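Local coordinates for DNA ligase D 3'-phosphoesterase domain-containing protein (Methanocella paludicola, PDB 5DMP) that probably acts as an archaeal phosphoesterase that trims 3' ends of DNA during repair of double-strand breaks by non-homologous end joining, at residues 28-33 with 48-53; 105-110 with 118-123; 75-80 with 112-117. All blocks are in the same frame, centred on the assembly; numbering follows the deposited sequence.

Interaction 1: residues 28-33 with 48-53. With VN4 (oxido(dioxo)vanadium), chain J.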
loop_
_atom_site.group_PDB
_atom_site.type_symbol
_atom_site.label_atom_id
_atom_site.label_comp_id
_atom_site.label_asym_id
_atom_site.label_seq_id
_atom_site.Cartn_x
_atom_site.Cartn_y
_atom_site.Cartn_z
ATOM N N LEU A 28 -11.415 -2.924 -1.871
ATOM C CA LEU A 28 -9.991 -2.648 -1.660
ATOM C C LEU A 28 -9.779 -2.654 -0.138
ATOM O O LEU A 28 -10.210 -1.735 0.571
ATOM C CB LEU A 28 -9.693 -1.218 -2.212
ATOM C CG LEU A 28 -9.854 -1.118 -3.738
ATOM C CD1 LEU A 28 -9.467 0.300 -4.233
ATOM C CD2 LEU A 28 -9.064 -2.133 -4.550
ATOM N N LYS A 29 -9.120 -3.696 0.394
ATOM C CA LYS A 29 -8.718 -3.708 1.791
ATOM C C LYS A 29 -7.582 -2.692 1.981
ATOM O O LYS A 29 -6.679 -2.658 1.141
ATOM C CB LYS A 29 -8.169 -5.140 2.160
ATOM C CG LYS A 29 -9.085 -6.341 1.897
ATOM C CD LYS A 29 -10.412 -6.224 2.669
ATOM C CE LYS A 29 -10.189 -6.163 4.155
ATOM N NZ LYS A 29 -11.569 -6.235 4.761
ATOM N N SER A 30 -7.637 -1.876 3.037
ATOM C CA SER A 30 -6.866 -0.645 3.061
ATOM C C SER A 30 -6.102 -0.565 4.386
ATOM O O SER A 30 -6.614 -0.962 5.427
ATOM C CB SER A 30 -7.795 0.556 2.943
ATOM O OG SER A 30 -8.429 0.478 1.639
ATOM N N TRP A 31 -4.950 0.079 4.342
ATOM C CA TRP A 31 -4.168 0.378 5.536
ATOM C C TRP A 31 -3.585 1.762 5.379
ATOM O O TRP A 31 -3.144 2.151 4.262
ATOM C CB TRP A 31 -2.984 -0.594 5.645
ATOM C CG TRP A 31 -3.276 -2.052 5.944
ATOM C CD1 TRP A 31 -3.164 -2.678 7.204
ATOM C CD2 TRP A 31 -3.647 -3.088 5.021
ATOM N NE1 TRP A 31 -3.470 -4.024 7.066
ATOM C CE2 TRP A 31 -3.772 -4.305 5.761
ATOM C CE3 TRP A 31 -3.897 -3.128 3.623
ATOM C CZ2 TRP A 31 -4.119 -5.542 5.145
ATOM C CZ3 TRP A 31 -4.274 -4.302 3.034
ATOM C CH2 TRP A 31 -4.425 -5.522 3.805
ATOM N N ALA A 32 -3.500 2.511 6.479
ATOM C CA ALA A 32 -2.781 3.776 6.433
ATOM C C ALA A 32 -1.333 3.518 6.845
ATOM O O ALA A 32 -1.088 2.917 7.899
ATOM C CB ALA A 32 -3.424 4.790 7.386
ATOM N N VAL A 33 -0.390 4.007 6.053
ATOM C CA VAL A 33 1.020 3.741 6.296
ATOM C C VAL A 33 1.703 5.078 6.454
ATOM O O VAL A 33 2.080 5.726 5.458
ATOM C CB VAL A 33 1.644 2.897 5.123
ATOM C CG1 VAL A 33 3.135 2.593 5.440
ATOM C CG2 VAL A 33 0.821 1.594 4.941
ATOM N N MET A 48 -1.795 0.736 9.562
ATOM C CA MET A 48 -3.023 0.741 10.384
ATOM C C MET A 48 -4.270 0.502 9.486
ATOM O O MET A 48 -4.548 1.324 8.621
ATOM C CB MET A 48 -3.128 2.094 11.097
ATOM C CG MET A 48 -2.381 2.192 12.453
ATOM S SD MET A 48 -0.612 1.843 12.415
ATOM C CE MET A 48 -0.059 3.192 11.370
ATOM N N PRO A 49 -5.006 -0.588 9.706
ATOM C CA PRO A 49 -6.207 -0.888 8.917
ATOM C C PRO A 49 -7.211 0.246 8.912
ATOM O O PRO A 49 -7.452 0.914 9.942
ATOM C CB PRO A 49 -6.807 -2.110 9.578
ATOM C CG PRO A 49 -5.697 -2.678 10.417
ATOM C CD PRO A 49 -4.799 -1.559 10.788
ATOM N N THR A 50 -7.753 0.514 7.726
ATOM C CA THR A 50 -8.774 1.533 7.590
ATOM C C THR A 50 -9.959 0.896 6.901
ATOM O O THR A 50 -10.004 -0.317 6.633
ATOM C CB THR A 50 -8.258 2.782 6.827
ATOM O OG1 THR A 50 -7.843 2.371 5.520
ATOM C CG2 THR A 50 -7.056 3.392 7.554
ATOM N N GLU A 51 -10.953 1.695 6.574
ATOM C CA GLU A 51 -12.140 1.149 5.967
ATOM C C GLU A 51 -11.905 0.528 4.623
ATOM O O GLU A 51 -11.158 1.112 3.764
ATOM C CB GLU A 51 -13.091 2.344 5.650
ATOM C CG GLU A 51 -13.903 2.866 6.771
ATOM C CD GLU A 51 -14.682 1.793 7.476
ATOM O OE1 GLU A 51 -15.550 1.134 6.848
ATOM O OE2 GLU A 51 -14.418 1.633 8.680
ATOM N N ASP A 52 -12.664 -0.518 4.323
ATOM C CA ASP A 52 -12.674 -1.021 2.961
ATOM C C ASP A 52 -13.132 0.074 1.994
ATOM O O ASP A 52 -13.989 0.892 2.363
ATOM C CB ASP A 52 -13.663 -2.177 2.785
ATOM C CG ASP A 52 -13.279 -3.409 3.567
ATOM O OD1 ASP A 52 -12.185 -3.465 4.189
ATOM O OD2 ASP A 52 -14.115 -4.325 3.545
ATOM N N HIS A 53 -12.545 0.118 0.802
ATOM C CA HIS A 53 -12.907 1.136 -0.231
ATOM C C HIS A 53 -13.448 0.423 -1.454
ATOM O O HIS A 53 -13.123 -0.713 -1.707
ATOM C CB HIS A 53 -11.690 2.020 -0.582
ATOM C CG HIS A 53 -11.480 3.130 0.394
ATOM N ND1 HIS A 53 -11.210 2.915 1.744
ATOM C CD2 HIS A 53 -11.591 4.471 0.239
ATOM C CE1 HIS A 53 -11.118 4.087 2.356
ATOM N NE2 HIS A 53 -11.331 5.045 1.465
HETATM V V VN4 J . -9.289 7.704 2.112
HETATM O O1 VN4 J . -11.199 7.678 1.932
HETATM O O2 VN4 J . -8.591 8.943 0.803
HETATM O O3 VN4 J . -8.398 6.634 3.402
HETATM O O HOH W 1 -9.908 -2.399 4.766
#

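Interaction 2: residues 105-110 with 118-123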
loop_
_atom_site.group_PDB
_atom_site.type_symbol
_atom_site.label_atom_id
_atom_site.label_comp_id
_atom_site.label_asym_id
_atom_site.label_seq_id
_atom_site.Cartn_x
_atom_site.Cartn_y
_atom_site.Cartn_z
ATOM N N LYS A 105 -1.275 -12.807 7.826
ATOM C CA LYS A 105 0.020 -12.960 7.159
ATOM C C LYS A 105 -0.139 -12.924 5.645
ATOM O O LYS A 105 -0.550 -13.902 5.001
ATOM C CB LYS A 105 0.725 -14.272 7.613
ATOM C CG LYS A 105 2.060 -14.544 6.910
ATOM C CD LYS A 105 2.651 -15.789 7.589
ATOM C CE LYS A 105 3.878 -16.293 6.885
ATOM N NZ LYS A 105 4.318 -17.495 7.654
ATOM N N ILE A 106 0.173 -11.767 5.057
ATOM C CA ILE A 106 -0.016 -11.617 3.626
ATOM C C ILE A 106 1.387 -11.455 3.017
ATOM O O ILE A 106 2.189 -10.613 3.497
ATOM C CB ILE A 106 -0.836 -10.306 3.349
ATOM C CG1 ILE A 106 -2.303 -10.442 3.872
ATOM C CG2 ILE A 106 -0.801 -9.924 1.857
ATOM C CD1 ILE A 106 -3.065 -9.093 3.943
ATOM N N GLU A 107 1.675 -12.271 2.014
ATOM C CA GLU A 107 2.948 -12.126 1.232
ATOM C C GLU A 107 2.614 -12.030 -0.223
ATOM O O GLU A 107 2.041 -12.982 -0.787
ATOM C CB GLU A 107 3.866 -13.340 1.491
ATOM C CG GLU A 107 4.156 -13.415 2.995
ATOM C CD GLU A 107 4.923 -14.665 3.448
ATOM O OE1 GLU A 107 4.825 -15.718 2.779
ATOM O OE2 GLU A 107 5.672 -14.568 4.465
ATOM N N VAL A 108 2.961 -10.881 -0.852
ATOM C CA VAL A 108 2.530 -10.634 -2.227
ATOM C C VAL A 108 3.705 -10.087 -3.058
ATOM O O VAL A 108 4.678 -9.487 -2.493
ATOM C CB VAL A 108 1.389 -9.580 -2.250
ATOM C CG1 VAL A 108 0.064 -10.261 -1.758
ATOM C CG2 VAL A 108 1.707 -8.288 -1.432
ATOM N N PHE A 109 3.617 -10.288 -4.363
ATOM C CA PHE A 109 4.563 -9.682 -5.253
ATOM C C PHE A 109 3.831 -8.464 -5.851
ATOM O O PHE A 109 2.839 -8.643 -6.576
ATOM C CB PHE A 109 4.935 -10.633 -6.373
ATOM C CG PHE A 109 6.117 -10.119 -7.173
ATOM C CD1 PHE A 109 5.907 -9.151 -8.188
ATOM C CD2 PHE A 109 7.437 -10.538 -6.862
ATOM C CE1 PHE A 109 6.997 -8.618 -8.913
ATOM C CE2 PHE A 109 8.514 -10.047 -7.608
ATOM C CZ PHE A 109 8.307 -9.056 -8.587
ATOM N N LEU A 110 4.280 -7.256 -5.521
ATOM C CA LEU A 110 3.564 -6.070 -6.021
ATOM C C LEU A 110 4.119 -5.778 -7.445
ATOM O O LEU A 110 5.350 -5.741 -7.670
ATOM C CB LEU A 110 3.860 -4.859 -5.142
ATOM C CG LEU A 110 3.351 -5.003 -3.695
ATOM C CD1 LEU A 110 3.699 -3.730 -2.908
ATOM C CD2 LEU A 110 1.839 -5.363 -3.617
ATOM N N SER A 118 8.608 -8.421 -3.814
ATOM C CA SER A 118 7.910 -9.103 -2.734
ATOM C C SER A 118 7.808 -8.265 -1.462
ATOM O O SER A 118 8.819 -7.708 -1.011
ATOM C CB SER A 118 8.597 -10.457 -2.499
ATOM O OG SER A 118 9.956 -10.194 -2.199
ATOM N N TYR A 119 6.579 -8.156 -0.901
ATOM C CA TYR A 119 6.286 -7.393 0.303
ATOM C C TYR A 119 5.370 -8.230 1.206
ATOM O O TYR A 119 4.597 -9.076 0.720
ATOM C CB TYR A 119 5.565 -6.027 0.032
ATOM C CG TYR A 119 6.528 -4.993 -0.508
ATOM C CD1 TYR A 119 6.892 -5.001 -1.847
ATOM C CD2 TYR A 119 7.057 -4.025 0.367
ATOM C CE1 TYR A 119 7.806 -4.065 -2.343
ATOM C CE2 TYR A 119 7.963 -3.077 -0.105
ATOM C CZ TYR A 119 8.321 -3.129 -1.433
ATOM O OH TYR A 119 9.217 -2.193 -1.922
ATOM N N ALA A 120 5.582 -8.033 2.508
ATOM C CA ALA A 120 4.766 -8.736 3.554
ATOM C C ALA A 120 3.943 -7.714 4.358
ATOM O O ALA A 120 4.399 -6.586 4.695
ATOM C CB ALA A 120 5.650 -9.534 4.497
ATOM N N LEU A 121 2.761 -8.170 4.778
ATOM C CA LEU A 121 1.888 -7.420 5.702
ATOM C C LEU A 121 1.566 -8.420 6.836
ATOM O O LEU A 121 0.993 -9.456 6.543
ATOM C CB LEU A 121 0.547 -7.064 5.019
ATOM C CG LEU A 121 0.573 -5.726 4.316
ATOM C CD1 LEU A 121 -0.676 -5.721 3.397
ATOM C CD2 LEU A 121 0.541 -4.561 5.315
ATOM N N ILE A 122 1.990 -8.093 8.058
ATOM C CA ILE A 122 1.874 -9.089 9.172
ATOM C C ILE A 122 1.035 -8.491 10.277
ATOM O O ILE A 122 1.415 -7.432 10.822
ATOM C CB ILE A 122 3.295 -9.414 9.770
ATOM C CG1 ILE A 122 4.197 -10.010 8.653
ATOM C CG2 ILE A 122 3.173 -10.434 10.968
ATOM C CD1 ILE A 122 3.640 -11.294 8.056
ATOM N N ARG A 123 -0.062 -9.187 10.687
ATOM C CA ARG A 123 -0.935 -8.563 11.696
ATOM C C ARG A 123 -0.285 -8.696 13.087
ATOM O O ARG A 123 0.370 -9.696 13.356
ATOM C CB ARG A 123 -2.313 -9.189 11.714
ATOM C CG ARG A 123 -3.175 -8.483 12.735
ATOM C CD ARG A 123 -4.608 -8.901 12.537
ATOM N NE ARG A 123 -4.691 -10.331 12.693
ATOM C CZ ARG A 123 -5.413 -11.103 11.888
ATOM N NH1 ARG A 123 -6.065 -10.571 10.844
ATOM N NH2 ARG A 123 -5.440 -12.411 12.106
#

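Interaction 3: residues 75-80 with 112-117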
loop_
_atom_site.group_PDB
_atom_site.type_symbol
_atom_site.label_atom_id
_atom_site.label_comp_id
_atom_site.label_asym_id
_atom_site.label_seq_id
_atom_site.Cartn_x
_atom_site.Cartn_y
_atom_site.Cartn_z
ATOM N N MET A 75 -3.291 11.753 -3.906
ATOM C CA MET A 75 -2.531 11.491 -5.111
ATOM C C MET A 75 -2.471 10.000 -5.342
ATOM O O MET A 75 -2.240 9.248 -4.389
ATOM C CB MET A 75 -1.084 11.990 -4.900
ATOM C CG MET A 75 -0.123 11.422 -5.953
ATOM S SD MET A 75 1.622 11.769 -5.595
ATOM C CE MET A 75 1.631 13.579 -5.645
ATOM N N VAL A 76 -2.608 9.541 -6.582
ATOM C CA VAL A 76 -2.418 8.123 -6.859
ATOM C C VAL A 76 -0.928 7.994 -7.052
ATOM O O VAL A 76 -0.360 8.389 -8.077
ATOM C CB VAL A 76 -3.217 7.615 -8.100
ATOM C CG1 VAL A 76 -2.866 6.142 -8.343
ATOM C CG2 VAL A 76 -4.725 7.743 -7.757
ATOM N N TRP A 77 -0.285 7.486 -6.010
ATOM C CA TRP A 77 1.153 7.489 -5.907
ATOM C C TRP A 77 1.790 6.272 -6.598
ATOM O O TRP A 77 2.881 6.383 -7.155
ATOM C CB TRP A 77 1.557 7.677 -4.394
ATOM C CG TRP A 77 3.068 7.761 -4.165
ATOM C CD1 TRP A 77 3.846 8.915 -4.093
ATOM C CD2 TRP A 77 3.979 6.639 -3.944
ATOM N NE1 TRP A 77 5.191 8.547 -3.810
ATOM C CE2 TRP A 77 5.287 7.178 -3.767
ATOM C CE3 TRP A 77 3.806 5.241 -3.913
ATOM C CZ2 TRP A 77 6.416 6.349 -3.529
ATOM C CZ3 TRP A 77 4.922 4.398 -3.670
ATOM C CH2 TRP A 77 6.229 4.991 -3.496
ATOM N N ASP A 78 1.147 5.077 -6.568
ATOM C CA ASP A 78 1.610 3.966 -7.355
ATOM C C ASP A 78 0.388 3.101 -7.612
ATOM O O ASP A 78 -0.583 3.165 -6.845
ATOM C CB ASP A 78 2.642 3.087 -6.588
ATOM C CG ASP A 78 3.379 2.133 -7.502
ATOM O OD1 ASP A 78 3.340 2.312 -8.755
ATOM O OD2 ASP A 78 4.052 1.133 -7.044
ATOM N N ILE A 79 0.380 2.374 -8.709
ATOM C CA ILE A 79 -0.786 1.529 -9.015
ATOM C C ILE A 79 -0.292 0.363 -9.901
ATOM O O ILE A 79 0.745 0.429 -10.605
ATOM C CB ILE A 79 -1.914 2.358 -9.707
ATOM C CG1 ILE A 79 -3.254 1.586 -9.658
ATOM C CG2 ILE A 79 -1.462 2.688 -11.166
ATOM C CD1 ILE A 79 -4.468 2.483 -9.945
ATOM N N GLY A 80 -0.989 -0.751 -9.833
ATOM C CA GLY A 80 -0.681 -1.895 -10.686
ATOM C C GLY A 80 -1.536 -3.045 -10.169
ATOM O O GLY A 80 -2.709 -2.878 -9.842
ATOM N N GLY A 112 3.885 -2.805 -9.471
ATOM C CA GLY A 112 3.587 -1.406 -9.613
ATOM C C GLY A 112 4.565 -0.710 -10.578
ATOM O O GLY A 112 5.438 -1.377 -11.225
ATOM N N LYS A 113 4.487 0.612 -10.631
ATOM C CA LYS A 113 5.467 1.412 -11.346
ATOM C C LYS A 113 6.577 1.828 -10.398
ATOM O O LYS A 113 7.723 2.018 -10.844
ATOM C CB LYS A 113 4.842 2.665 -11.974
ATOM C CG LYS A 113 3.622 2.356 -12.848
ATOM C CD LYS A 113 3.993 1.698 -14.176
ATOM C CE LYS A 113 3.835 2.684 -15.333
ATOM N NZ LYS A 113 4.716 2.254 -16.448
ATOM N N LYS A 114 6.276 1.972 -9.110
ATOM C CA LYS A 114 7.303 2.389 -8.168
ATOM C C LYS A 114 7.803 1.225 -7.316
ATOM O O LYS A 114 9.022 1.114 -7.024
ATOM C CB LYS A 114 6.883 3.558 -7.288
ATOM C CG LYS A 114 6.547 4.851 -8.124
ATOM C CD LYS A 114 6.097 5.958 -7.202
ATOM C CE LYS A 114 5.657 7.215 -8.013
ATOM N NZ LYS A 114 5.027 8.205 -7.095
ATOM N N LEU A 115 6.872 0.396 -6.865
ATOM C CA LEU A 115 7.185 -0.818 -6.095
ATOM C C LEU A 115 7.022 -2.025 -6.966
ATOM O O LEU A 115 5.985 -2.200 -7.640
ATOM C CB LEU A 115 6.233 -0.930 -4.880
ATOM C CG LEU A 115 6.157 0.127 -3.795
ATOM C CD1 LEU A 115 5.405 -0.488 -2.619
ATOM C CD2 LEU A 115 7.615 0.512 -3.393
ATOM N N LYS A 116 8.053 -2.863 -7.030
ATOM C CA LYS A 116 7.968 -4.072 -7.857
ATOM C C LYS A 116 8.724 -5.106 -7.164
ATOM O O LYS A 116 9.953 -5.174 -7.302
ATOM C CB LYS A 116 8.698 -3.979 -9.220
ATOM C CG LYS A 116 8.581 -2.748 -10.062
ATOM C CD LYS A 116 9.116 -3.104 -11.469
ATOM C CE LYS A 116 9.277 -1.856 -12.340
ATOM N NZ LYS A 116 7.970 -1.392 -12.896
ATOM N N GLY A 117 8.042 -5.963 -6.461
ATOM C CA GLY A 117 8.777 -7.050 -5.787
ATOM C C GLY A 117 7.993 -7.530 -4.587
ATOM O O GLY A 117 6.816 -7.151 -4.413
#

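Interaction 1: residues 28-33 with 48-53
Antiparallel pairing joins residues 28-33 to residues 48-53, with two backbone bonds between Leu28 and His53 at one end and two between Ala32 and Met48 at the other. Between these pairs a water bridges the strands, accepting from Ser30 N and donating to Thr50 O and to Asp52 OD1. That aspartate oxygen is gripped a second time by Lys29, whose NZ lies 2.9 Å from Asp52 OD1, on the syn side and slightly out of the carboxylate plane. The two side chains run side by side, pointing the same way. Bends at chi2 and chi3 (-59° and -60°) bring CD and CE of Lys29 back beside the acid, and CE comes within 3.4 Å of Asp52 OD1. An alanine at Lys29 would probably leave the Asp52 carboxylate without its charged mate and freer to turn. Ser30 faces the other way: its CB lies 3.2 Å from Thr50 OG1, and its OG donates to Leu28 O at 3.0 Å. That carbonyl takes His53 N from the opposite side of its plane. Ser30 OG is also hydrogen-bonded to NH1 of Arg21, which, like His53, lines the vanadium pocket. On the face with Trp31, its CD1 packs 4.1 Å from Pro49 CG, and Trp132 lies edge-to-face with the indole. His53 carries the contact into the ligand site. Its ND1 donates to Glu51 O at 2.7 Å, the acceptor lying in the ring plane, while NE2 gives an almost straight bond (177°) to O1 of the oxido(dioxo)vanadium, 2.7 Å away. The ND1 bond therefore helps fix the rotation of the imidazole, keeping NE2 aimed at an oxyanion that probably stands in for the phosphate of the DNA substrate.

Interaction 2: residues 105-110 with 118-123
Leu110 and Tyr119 meet at about a right angle, the leucine CD1 lying 3.6 Å from CD1 of the tyrosine ring. The trans chi2 of Leu110 (-180°) carries its CD1 out to that ring. Two residues back along the first strand, Val108 sits opposite Tyr119, and its CG2 rests 3.7 Å from Tyr119 O. Two residues further back, Ile106 and Leu121 lie side by side, pointing the same way: their CB atoms are 3.9 Å apart and their CD1 atoms also touch. On the other face Ile122 folds its CD1 back at chi2 (-60°) to lie 3.8 Å from Lys105 CG, so the lysine is met on its aliphatic stem. Phe109 brings CD2 to 3.9 Å from Ser118 N. Four backbone bonds position these side chains, two for each of the pairs Ile106-Leu121 and Val108-Tyr119. Val108 N donates to Tyr119 O at 2.9 Å and Tyr119 N to Val108 O at 2.8 Å. CA-H...O contacts, such as Ala120 CA to Ile106 O, supplement the ladder. Beyond this shell, Ile106 and Val108 pack against helix 97-103 through Ile97, and Ile106 also touches Trp132. Phe109 receives a cation-pi contact from Arg83 on the neighbouring strand, and Ala120 bonds through its backbone to Phe135 on the opposite flank. The arrangement is a beta hairpin, 105-111 with 118-123, flanked by strands 72-84 and 132-136. Followed from neighbour to neighbour, the antiparallel pairings return to their starting strand, which makes the hairpin part of the wall of a closed beta-barrel, as in the LigD 3'-phosphoesterase domain.

Interaction 3: residues 75-80 with 112-117
A classic beta bulge in strand 72-84, where Trp77 and Asp78 both face Ile8, presents these two side chains to the turn at residues 112-117. The chain of Lys114, extended beyond CG, lies over one face of the Trp77 indole. Its CD makes a CH-pi contact 3.6 Å from the centroid of the six-membered ring, and its NZ a cation-pi contact 3.2 Å from the centroid of the five-membered ring. The same NZ donates to Trp77 O at 2.8 Å, in the carbonyl plane and on a lone pair. Asp154 O and Ala152 O also accept from this ammonium, so three backbone carbonyls and an aromatic face probably help offset its charge. The Asp78 carboxylate holds the turn by accepting from the backbone N-H groups of Lys113, Lys114 and Leu115. OD1 takes Lys113 N at 2.8 Å with its syn lone pair, while Leu115 N approaches OD2 from above the carboxylate plane, 2.9 Å away. Lys114 N, between them, makes weak bonds to both oxygens. Tyr6 OH is a further partner of OD2, and these N-H groups would probably help stabilise the buried negative charge. Gly112 lies beside the acid, where a CB would clash with Asp78 OD2. Its bare CA instead lies 3.5 Å from Ile79 O, in a CA-H...O contact.

Overall arrangement
All three contacts reach one curled antiparallel sheet, but only interaction 1 reaches the vanadium pocket, through His53; the Trp77 side chain of interaction 3 is about 11 Å from the ligand. Interactions 1 and 2 meet in the interior, where Trp31 CH2 touches both Leu121 CD1 and Ile106 CD1 at 3.8 Å. Interactions 2 and 3 interleave along the chain: residues 112-117 lie in the connection between the two strands of the hairpin, and Leu110 N lies 2.8 Å from Gly117 O in a probable hydrogen bond. Their leucines, Leu110 and Leu115, also pack together. Interactions 1 and 3 lie on opposite sides of the chain's centre, their nearest atoms about 8 Å apart.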